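Local atomic coordinates of type II secretion ATPase XpsE (Xanthomonas campestris, PDB entry 2D28), a protein that belongs to the ATPases of the type II secretion system, represented here by its N-terminal domain, which contains an MshEN-type module. Residues Glu56-Val61 / Ala111-Asp116; Leu88-Gln93 / Asp120-Ala125; Gly100-Arg105 / Leu131-Leu136. The protein carries 1 engineered substitution. All coordinates share one frame; numbering follows the deposited sequence.

Contact 1: residues Glu56-Val61 / Ala111-Asp116; sequences ETCAEV and ADPYDD
Cys-58 of helix 51-62 meets Pro-113 and Tyr-114 in the loop that follows strand 105-110. No hydrogen bond joins the two segments, and the contact is made by apolar and sulfur-aromatic packing.

The apolar part is small and close. Cys-58 CB lies 3.7 Å from Pro-113 CG, and the neighbouring Pro-113 CD is also near the cysteine. The CB of Cys-58 and that of Pro-113 both point toward the opposite segment. Their CA atoms are 6.8 Å apart, the closest such pair across the segments.

The sulfur-aromatic part uses the edge of the tyrosine ring. Cys-58 SG sits beside the CD2-CE2 side, 3.8 Å from Tyr-114 CD2. It lies close to the ring plane, with its direction from the centroid 84° off the normal. The sulfur therefore does not lie over a ring face. The ring reaches this place because Tyr-114 CG stands between its own backbone N and carbonyl carbon (chi1 57°).

The loop itself is a type I beta turn from Asp-112 to Asp-115. It leads from the sheet of the MshEN-type module into helix 116-126. The backbone N of Asp-115 closes the turn by bonding to Asp-112 O at 3.0 Å. Asp-115 is also the N-cap of the helix, and its OD1 accepts a hydrogen bond from the backbone N of Ala-118.

Polar and charged bonds flank the packed groups. Asp-112 OD1 forms a salt bridge with Arg-137 and accepts a hydrogen bond from His-54. It thus ties the turn to helix 51-62 and to helix 137-147. Next to Cys-58 in the helix, Thr-57 OG1 is hydrogen-bonded to Arg-19, which also forms a salt bridge with Glu-60. Pro-113 also packs on Val-134 of strand 130-134.

Contact 2: residues Leu88-Gln93 / Asp120-Ala125; sequences LRFLKQ and DAVRLA
Phe-90 reaches from helix 88-94 to Ala-121 and Val-122 of helix 116-126. Its ring makes all the close contacts between the two segments. Phe-90 CE2 lies 3.6 Å from Val-122 CG2, and this methyl approaches the ring obliquely. On the same outer end of the ring, Phe-90 CZ is 4.0 Å from Ala-121 CB. That methyl sits at the ring edge, near its plane.

The side chain bridges well-separated backbones. The CA atoms of Phe-90 and Val-122 are 9.5 Å apart, the shortest such distance here. With CG anti to the backbone N (chi1 -178°), the phenyl group extends across to the other helix. Val-122 meets the ring through CG2, the branch that stands beside the backbone N; CG1 is the branch anti to that N (chi1 171°).

Both helices belong to the MshEN-type module, and strands 96-102 and 105-110 lie between them in the chain. Leu-96 of the first strand touches both Phe-90 and Val-122, so the contact rests against the sheet. Phe-90 also meets the ring of Phe-94, with planes about 35° apart.

Farther out, each helix carries its own polar pair. Arg-89 NH1 donates to Gln-93 OE1 at 2.6 Å, in the guanidinium plane. Arg-123 NH1 forms a salt bridge with Asp-120 OD1 at 2.9 Å, approaching from above the carboxylate plane.

Contact 3: residues Gly100-Arg105 / Leu131-Leu136; sequences GERDGR and LLHVGL
A type I' turn from Arg-102 to Arg-105 leads into middle strand 105-110, placing Arg-105 beside Leu-131 with their CA atoms 6.1 Å apart. Leu-131 bonds through its backbone to Leu-106 and Leu-108, and no hydrogen bond joins the two segments. Leu-131 is the apolar centre, with one methyl for each arginine. Its CD1 lies over one face of the Arg-105 guanidinium, 3.8 Å from Arg-105 CZ. The two side chains cross at about a right angle. A bend at chi3 (72°) helps bring the guanidinium over this methyl, and Arg-105 NH2 is hydrogen-bonded to Leu-130 O.

Leu-131 CD2 lies 3.6 Å from Arg-102 NH2. The same NH2 comes to 4.0 Å from His-133 NE2, near the plane of the imidazole and at its edge. The guanidinium and ring planes are 44° apart. Arg-102 NE forms a salt bridge with Asp-107.

Asp-107 belongs to strand 105-110, which forms a beta hairpin with antiparallel strand 96-102. Helix 116-126 links it to parallel strand 130-134 in a beta-alpha-beta crossover. Farther along strand 130-134, Val-134 packs against Ala-55 and Ala-59 of helix 51-62.

Contact 1 is largely buried, and its centre lies about 6 Å from the centre of the chain. Contacts 2 and 3 are only partly buried, their centres each about 12 Å from it. Contact 1 joins a helix to a turn, contact 2 joins two helices, and contact 3 joins a hairpin end to a strand. Helix 116-126 follows the loop of contact 1, carries one side of contact 2 and leads toward strand 130-134 of contact 3. Contacts 1 and 3 touch mainly through Val-134, whereas contacts 2 and 3 stay about 7 Å apart at their nearest atoms. Contact 2 is purely apolar across its segments. Sulfur enters in contact 1, and arginine in the more exposed contact 3.

Contact 1: residues Glu56-Val61 / Ala111-Asp116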
loop_
_atom_site.group_PDB
_atom_site.type_symbol
_atom_site.label_atom_id
_atom_site.label_comp_id
_atom_site.label_asym_id
_atom_site.label_seq_id
_atom_site.Cartn_x
_atom_site.Cartn_y
_atom_site.Cartn_z
ATOM N N GLU A 56 6.192 5.530 4.602
ATOM C CA GLU A 56 7.188 5.372 5.644
ATOM C C GLU A 56 6.748 4.690 6.913
ATOM O O GLU A 56 7.418 3.736 7.446
ATOM C CB GLU A 56 7.725 6.759 6.058
ATOM C CG GLU A 56 8.906 6.660 7.030
ATOM C CD GLU A 56 10.256 6.632 6.333
ATOM O OE1 GLU A 56 10.271 6.469 5.066
ATOM O OE2 GLU A 56 11.288 6.797 7.051
ATOM N N THR A 57 5.611 5.174 7.408
ATOM C CA THR A 57 5.074 4.710 8.638
ATOM C C THR A 57 4.521 3.282 8.521
ATOM O O THR A 57 4.686 2.496 9.442
ATOM C CB THR A 57 4.028 5.702 9.129
ATOM O OG1 THR A 57 4.674 6.985 9.155
ATOM C CG2 THR A 57 3.681 5.380 10.608
ATOM N N CYS A 58 3.789 3.000 7.433
ATOM C CA CYS A 58 3.349 1.642 7.137
ATOM C C CYS A 58 4.559 0.693 7.193
ATOM O O CYS A 58 4.526 -0.342 7.845
ATOM C CB CYS A 58 2.714 1.595 5.749
ATOM S SG CYS A 58 1.084 2.278 5.699
ATOM N N ALA A 59 5.663 1.085 6.585
ATOM C CA ALA A 59 6.838 0.245 6.552
ATOM C C ALA A 59 7.465 0.039 7.920
ATOM O O ALA A 59 7.802 -1.085 8.258
ATOM C CB ALA A 59 7.846 0.813 5.609
ATOM N N GLU A 60 7.543 1.090 8.733
ATOM C CA GLU A 60 8.046 0.965 10.086
ATOM C C GLU A 60 7.203 0.067 10.873
ATOM O O GLU A 60 7.716 -0.692 11.636
ATOM C CB GLU A 60 8.061 2.273 10.892
ATOM C CG GLU A 60 9.043 3.299 10.434
ATOM C CD GLU A 60 8.762 4.714 11.022
ATOM O OE1 GLU A 60 7.687 5.037 11.636
ATOM O OE2 GLU A 60 9.678 5.509 10.911
ATOM N N VAL A 61 5.894 0.217 10.819
ATOM C CA VAL A 61 5.073 -0.493 11.771
ATOM C C VAL A 61 5.040 -1.946 11.424
ATOM O O VAL A 61 4.983 -2.832 12.332
ATOM C CB VAL A 61 3.638 0.074 11.883
ATOM C CG1 VAL A 61 2.746 -0.870 12.571
ATOM C CG2 VAL A 61 3.676 1.438 12.602
ATOM N N ALA A 111 0.449 0.030 -1.630
ATOM C CA ALA A 111 0.305 1.326 -0.923
ATOM C C ALA A 111 -0.163 1.219 0.510
ATOM O O ALA A 111 0.305 2.000 1.406
ATOM C CB ALA A 111 -0.570 2.345 -1.718
ATOM N N ASP A 112 -1.073 0.261 0.720
ATOM C CA ASP A 112 -1.783 0.085 1.968
ATOM C C ASP A 112 -1.585 -1.321 2.531
ATOM O O ASP A 112 -2.505 -2.117 2.590
ATOM C CB ASP A 112 -3.255 0.414 1.808
ATOM C CG ASP A 112 -3.508 1.837 1.325
ATOM O OD1 ASP A 112 -2.787 2.803 1.728
ATOM O OD2 ASP A 112 -4.442 2.079 0.550
ATOM N N PRO A 113 -0.400 -1.603 3.030
ATOM C CA PRO A 113 -0.076 -2.962 3.531
ATOM C C PRO A 113 -0.730 -3.406 4.819
ATOM O O PRO A 113 -0.582 -4.582 5.160
ATOM C CB PRO A 113 1.437 -2.918 3.648
ATOM C CG PRO A 113 1.718 -1.506 3.973
ATOM C CD PRO A 113 0.765 -0.710 3.118
ATOM N N TYR A 114 -1.434 -2.511 5.487
ATOM C CA TYR A 114 -2.288 -2.807 6.624
ATOM C C TYR A 114 -3.676 -3.363 6.216
ATOM O O TYR A 114 -4.442 -3.716 7.092
ATOM C CB TYR A 114 -2.514 -1.536 7.442
ATOM C CG TYR A 114 -3.097 -0.403 6.684
ATOM C CD1 TYR A 114 -4.459 -0.267 6.515
ATOM C CD2 TYR A 114 -2.245 0.549 6.077
ATOM C CE1 TYR A 114 -4.972 0.814 5.782
ATOM C CE2 TYR A 114 -2.716 1.572 5.355
ATOM C CZ TYR A 114 -4.060 1.704 5.182
ATOM O OH TYR A 114 -4.496 2.735 4.402
ATOM N N ASP A 115 -3.994 -3.398 4.909
ATOM C CA ASP A 115 -5.340 -3.737 4.453
ATOM C C ASP A 115 -5.395 -5.246 4.169
ATOM O O ASP A 115 -5.079 -5.700 3.074
ATOM C CB ASP A 115 -5.703 -2.886 3.223
ATOM C CG ASP A 115 -7.131 -3.072 2.796
ATOM O OD1 ASP A 115 -7.753 -4.104 3.193
ATOM O OD2 ASP A 115 -7.621 -2.241 2.022
ATOM N N ASP A 116 -5.709 -5.987 5.220
ATOM C CA ASP A 116 -5.721 -7.414 5.163
ATOM C C ASP A 116 -6.805 -7.943 4.173
ATOM O O ASP A 116 -6.616 -8.988 3.591
ATOM C CB ASP A 116 -5.884 -8.012 6.571
ATOM C CG ASP A 116 -7.136 -7.613 7.231
ATOM O OD1 ASP A 116 -7.175 -6.467 7.742
ATOM O OD2 ASP A 116 -8.141 -8.392 7.300
#

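Contact 2: residues Leu88-Gln93 / Asp120-Ala125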
loop_
_atom_site.group_PDB
_atom_site.type_symbol
_atom_site.label_atom_id
_atom_site.label_comp_id
_atom_site.label_asym_id
_atom_site.label_seq_id
_atom_site.Cartn_x
_atom_site.Cartn_y
_atom_site.Cartn_z
ATOM N N LEU A 88 -6.704 -5.241 -14.371
ATOM C CA LEU A 88 -6.097 -3.903 -14.331
ATOM C C LEU A 88 -6.855 -3.003 -13.396
ATOM O O LEU A 88 -6.269 -2.307 -12.591
ATOM C CB LEU A 88 -5.979 -3.319 -15.731
ATOM C CG LEU A 88 -5.445 -1.874 -15.803
ATOM C CD1 LEU A 88 -3.989 -1.803 -15.250
ATOM C CD2 LEU A 88 -5.520 -1.360 -17.229
ATOM N N ARG A 89 -8.209 -3.091 -13.437
ATOM C CA ARG A 89 -9.051 -2.305 -12.572
ATOM C C ARG A 89 -8.756 -2.551 -11.083
ATOM O O ARG A 89 -8.713 -1.648 -10.331
ATOM C CB ARG A 89 -10.547 -2.646 -12.821
ATOM C CG ARG A 89 -11.531 -1.731 -12.078
ATOM C CD ARG A 89 -12.856 -2.395 -11.764
ATOM N NE ARG A 89 -12.603 -3.542 -10.892
ATOM C CZ ARG A 89 -12.520 -3.497 -9.582
ATOM N NH1 ARG A 89 -12.737 -2.357 -8.938
ATOM N NH2 ARG A 89 -12.220 -4.618 -8.889
ATOM N N PHE A 90 -8.673 -3.804 -10.684
ATOM C CA PHE A 90 -8.350 -4.197 -9.315
ATOM C C PHE A 90 -7.032 -3.523 -8.876
ATOM O O PHE A 90 -6.944 -2.946 -7.815
ATOM C CB PHE A 90 -8.197 -5.741 -9.242
ATOM C CG PHE A 90 -7.921 -6.247 -7.891
ATOM C CD1 PHE A 90 -8.952 -6.790 -7.088
ATOM C CD2 PHE A 90 -6.626 -6.225 -7.372
ATOM C CE1 PHE A 90 -8.696 -7.255 -5.804
ATOM C CE2 PHE A 90 -6.360 -6.680 -6.045
ATOM C CZ PHE A 90 -7.407 -7.176 -5.262
ATOM N N LEU A 91 -5.994 -3.656 -9.680
ATOM C CA LEU A 91 -4.721 -2.947 -9.375
ATOM C C LEU A 91 -4.903 -1.468 -9.066
ATOM O O LEU A 91 -4.376 -0.941 -8.042
ATOM C CB LEU A 91 -3.725 -3.139 -10.517
ATOM C CG LEU A 91 -3.399 -4.574 -10.907
ATOM C CD1 LEU A 91 -2.310 -4.542 -11.987
ATOM C CD2 LEU A 91 -3.037 -5.469 -9.761
ATOM N N LYS A 92 -5.672 -0.793 -9.931
ATOM C CA LYS A 92 -5.942 0.625 -9.760
ATOM C C LYS A 92 -6.787 0.920 -8.545
ATOM O O LYS A 92 -6.470 1.852 -7.789
ATOM C CB LYS A 92 -6.505 1.285 -11.020
ATOM C CG LYS A 92 -5.651 1.216 -12.195
ATOM C CD LYS A 92 -6.345 1.868 -13.467
ATOM C CE LYS A 92 -5.482 1.670 -14.612
ATOM N NZ LYS A 92 -5.102 2.948 -15.299
ATOM N N GLN A 93 -7.842 0.155 -8.299
ATOM C CA GLN A 93 -8.655 0.392 -7.136
ATOM C C GLN A 93 -7.890 0.194 -5.840
ATOM O O GLN A 93 -8.101 0.935 -4.868
ATOM C CB GLN A 93 -9.858 -0.602 -7.103
ATOM C CG GLN A 93 -10.665 -0.442 -5.910
ATOM C CD GLN A 93 -11.631 -1.608 -5.625
ATOM O OE1 GLN A 93 -11.892 -2.437 -6.495
ATOM N NE2 GLN A 93 -12.158 -1.649 -4.422
ATOM N N ASP A 120 -5.519 -10.452 1.368
ATOM C CA ASP A 120 -6.148 -11.773 1.291
ATOM C C ASP A 120 -6.851 -11.995 -0.069
ATOM O O ASP A 120 -6.780 -13.085 -0.630
ATOM C CB ASP A 120 -7.043 -12.026 2.501
ATOM C CG ASP A 120 -6.261 -12.231 3.767
ATOM O OD1 ASP A 120 -4.983 -12.268 3.713
ATOM O OD2 ASP A 120 -6.842 -12.214 4.871
ATOM N N ALA A 121 -7.419 -10.941 -0.648
ATOM C CA ALA A 121 -7.933 -10.987 -2.043
ATOM C C ALA A 121 -6.857 -11.363 -3.064
ATOM O O ALA A 121 -7.070 -12.263 -3.940
ATOM C CB ALA A 121 -8.620 -9.654 -2.388
ATOM N N VAL A 122 -5.666 -10.776 -2.909
ATOM C CA VAL A 122 -4.591 -11.029 -3.843
ATOM C C VAL A 122 -4.087 -12.449 -3.653
ATOM O O VAL A 122 -3.856 -13.205 -4.654
ATOM C CB VAL A 122 -3.466 -9.950 -3.687
ATOM C CG1 VAL A 122 -2.290 -10.314 -4.475
ATOM C CG2 VAL A 122 -4.016 -8.604 -4.123
ATOM N N ARG A 123 -3.979 -12.856 -2.402
ATOM C CA ARG A 123 -3.453 -14.194 -2.076
ATOM C C ARG A 123 -4.385 -15.250 -2.722
ATOM O O ARG A 123 -3.934 -16.231 -3.384
ATOM C CB ARG A 123 -3.396 -14.408 -0.528
ATOM C CG ARG A 123 -2.281 -13.727 0.230
ATOM C CD ARG A 123 -2.372 -13.775 1.704
ATOM N NE ARG A 123 -2.362 -15.159 2.148
ATOM C CZ ARG A 123 -3.118 -15.705 3.091
ATOM N NH1 ARG A 123 -3.951 -15.023 3.838
ATOM N NH2 ARG A 123 -3.009 -17.019 3.272
ATOM N N LEU A 124 -5.696 -15.036 -2.564
ATOM C CA LEU A 124 -6.693 -16.008 -3.054
ATOM C C LEU A 124 -6.766 -16.008 -4.590
ATOM O O LEU A 124 -6.829 -17.085 -5.235
ATOM C CB LEU A 124 -8.087 -15.703 -2.503
ATOM C CG LEU A 124 -9.204 -16.714 -2.920
ATOM C CD1 LEU A 124 -8.873 -18.177 -2.397
ATOM C CD2 LEU A 124 -10.566 -16.309 -2.343
ATOM N N ALA A 125 -6.738 -14.816 -5.176
ATOM C CA ALA A 125 -6.910 -14.698 -6.632
ATOM C C ALA A 125 -5.695 -15.222 -7.379
ATOM O O ALA A 125 -5.851 -15.837 -8.462
ATOM C CB ALA A 125 -7.211 -13.271 -7.054
#

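Contact 3: residues Gly100-Arg105 / Leu131-Leu136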
loop_
_atom_site.group_PDB
_atom_site.type_symbol
_atom_site.label_atom_id
_atom_site.label_comp_id
_atom_site.label_asym_id
_atom_site.label_seq_id
_atom_site.Cartn_x
_atom_site.Cartn_y
_atom_site.Cartn_z
ATOM N N GLY A 100 7.344 -8.653 -9.823
ATOM C CA GLY A 100 8.308 -9.699 -10.076
ATOM C C GLY A 100 7.912 -10.957 -9.350
ATOM O O GLY A 100 7.090 -10.919 -8.501
ATOM N N GLU A 101 8.572 -12.053 -9.680
ATOM C CA GLU A 101 8.375 -13.328 -9.050
ATOM C C GLU A 101 9.776 -13.924 -8.820
ATOM O O GLU A 101 10.552 -14.039 -9.786
ATOM C CB GLU A 101 7.549 -14.195 -9.977
ATOM C CG GLU A 101 6.277 -14.737 -9.398
ATOM C CD GLU A 101 5.445 -15.589 -10.371
ATOM O OE1 GLU A 101 4.985 -16.672 -9.965
ATOM O OE2 GLU A 101 5.235 -15.188 -11.537
ATOM N N ARG A 102 10.134 -14.193 -7.567
ATOM C CA ARG A 102 11.478 -14.681 -7.190
ATOM C C ARG A 102 11.370 -15.686 -6.006
ATOM O O ARG A 102 10.622 -15.482 -5.019
ATOM C CB ARG A 102 12.424 -13.554 -6.795
ATOM C CG ARG A 102 12.615 -12.382 -7.778
ATOM C CD ARG A 102 13.344 -11.149 -7.155
ATOM N NE ARG A 102 12.620 -10.599 -5.987
ATOM C CZ ARG A 102 13.161 -10.173 -4.862
ATOM N NH1 ARG A 102 14.471 -10.193 -4.665
ATOM N NH2 ARG A 102 12.385 -9.716 -3.898
ATOM N N ASP A 103 12.139 -16.780 -6.106
ATOM C CA ASP A 103 12.127 -17.887 -5.139
ATOM C C ASP A 103 10.721 -18.327 -4.745
ATOM O O ASP A 103 10.438 -18.614 -3.590
ATOM C CB ASP A 103 12.976 -17.594 -3.906
ATOM C CG ASP A 103 14.479 -17.526 -4.229
ATOM O OD1 ASP A 103 14.877 -18.041 -5.291
ATOM O OD2 ASP A 103 15.287 -16.906 -3.506
ATOM N N GLY A 104 9.847 -18.423 -5.739
ATOM C CA GLY A 104 8.524 -18.904 -5.513
ATOM C C GLY A 104 7.551 -17.946 -4.839
ATOM O O GLY A 104 6.430 -18.344 -4.447
ATOM N N ARG A 105 7.955 -16.691 -4.720
ATOM C CA ARG A 105 7.071 -15.633 -4.259
ATOM C C ARG A 105 6.845 -14.496 -5.259
ATOM O O ARG A 105 7.734 -14.040 -5.981
ATOM C CB ARG A 105 7.584 -15.063 -2.948
ATOM C CG ARG A 105 7.879 -16.131 -1.902
ATOM C CD ARG A 105 8.360 -15.580 -0.542
ATOM N NE ARG A 105 7.326 -14.930 0.242
ATOM C CZ ARG A 105 7.424 -14.683 1.554
ATOM N NH1 ARG A 105 8.510 -15.000 2.177
ATOM N NH2 ARG A 105 6.417 -14.142 2.238
ATOM N N LEU A 131 5.411 -11.484 -1.430
ATOM C CA LEU A 131 6.381 -10.694 -0.685
ATOM C C LEU A 131 5.966 -9.241 -0.881
ATOM O O LEU A 131 5.926 -8.751 -1.982
ATOM C CB LEU A 131 7.807 -10.934 -1.199
ATOM C CG LEU A 131 9.010 -10.555 -0.330
ATOM C CD1 LEU A 131 9.073 -11.365 0.962
ATOM C CD2 LEU A 131 10.269 -10.761 -1.130
ATOM N N LEU A 132 5.600 -8.581 0.217
ATOM C CA LEU A 132 5.083 -7.247 0.182
ATOM C C LEU A 132 6.181 -6.195 0.237
ATOM O O LEU A 132 7.090 -6.287 1.021
ATOM C CB LEU A 132 4.114 -7.005 1.330
ATOM C CG LEU A 132 2.848 -7.902 1.293
ATOM C CD1 LEU A 132 2.004 -7.616 2.545
ATOM C CD2 LEU A 132 2.133 -7.675 -0.036
ATOM N N HIS A 133 6.069 -5.184 -0.631
ATOM C CA HIS A 133 6.978 -4.049 -0.639
ATOM C C HIS A 133 6.173 -2.770 -0.655
ATOM O O HIS A 133 5.253 -2.614 -1.501
ATOM C CB HIS A 133 7.808 -4.094 -1.914
ATOM C CG HIS A 133 8.589 -5.360 -2.107
ATOM N ND1 HIS A 133 8.233 -6.326 -3.010
ATOM C CD2 HIS A 133 9.780 -5.750 -1.614
ATOM C CE1 HIS A 133 9.120 -7.316 -2.969
ATOM N NE2 HIS A 133 10.043 -7.005 -2.088
ATOM N N VAL A 134 6.429 -1.880 0.282
ATOM C CA VAL A 134 5.619 -0.671 0.403
ATOM C C VAL A 134 6.143 0.367 -0.631
ATOM O O VAL A 134 7.366 0.561 -0.838
ATOM C CB VAL A 134 5.662 -0.078 1.837
ATOM C CG1 VAL A 134 4.732 1.152 1.999
ATOM C CG2 VAL A 134 5.435 -1.191 2.928
ATOM N N GLY A 135 5.219 0.998 -1.290
ATOM C CA GLY A 135 5.503 2.072 -2.243
ATOM C C GLY A 135 4.532 3.231 -2.073
ATOM O O GLY A 135 3.426 3.122 -1.512
ATOM N N LEU A 136 5.005 4.403 -2.472
ATOM C CA LEU A 136 4.231 5.607 -2.427
ATOM C C LEU A 136 3.076 5.396 -3.492
ATOM O O LEU A 136 3.256 4.796 -4.592
ATOM C CB LEU A 136 5.073 6.864 -2.756
ATOM C CG LEU A 136 5.824 7.578 -1.608
ATOM C CD1 LEU A 136 6.978 6.723 -1.089
ATOM C CD2 LEU A 136 6.356 8.915 -2.199
#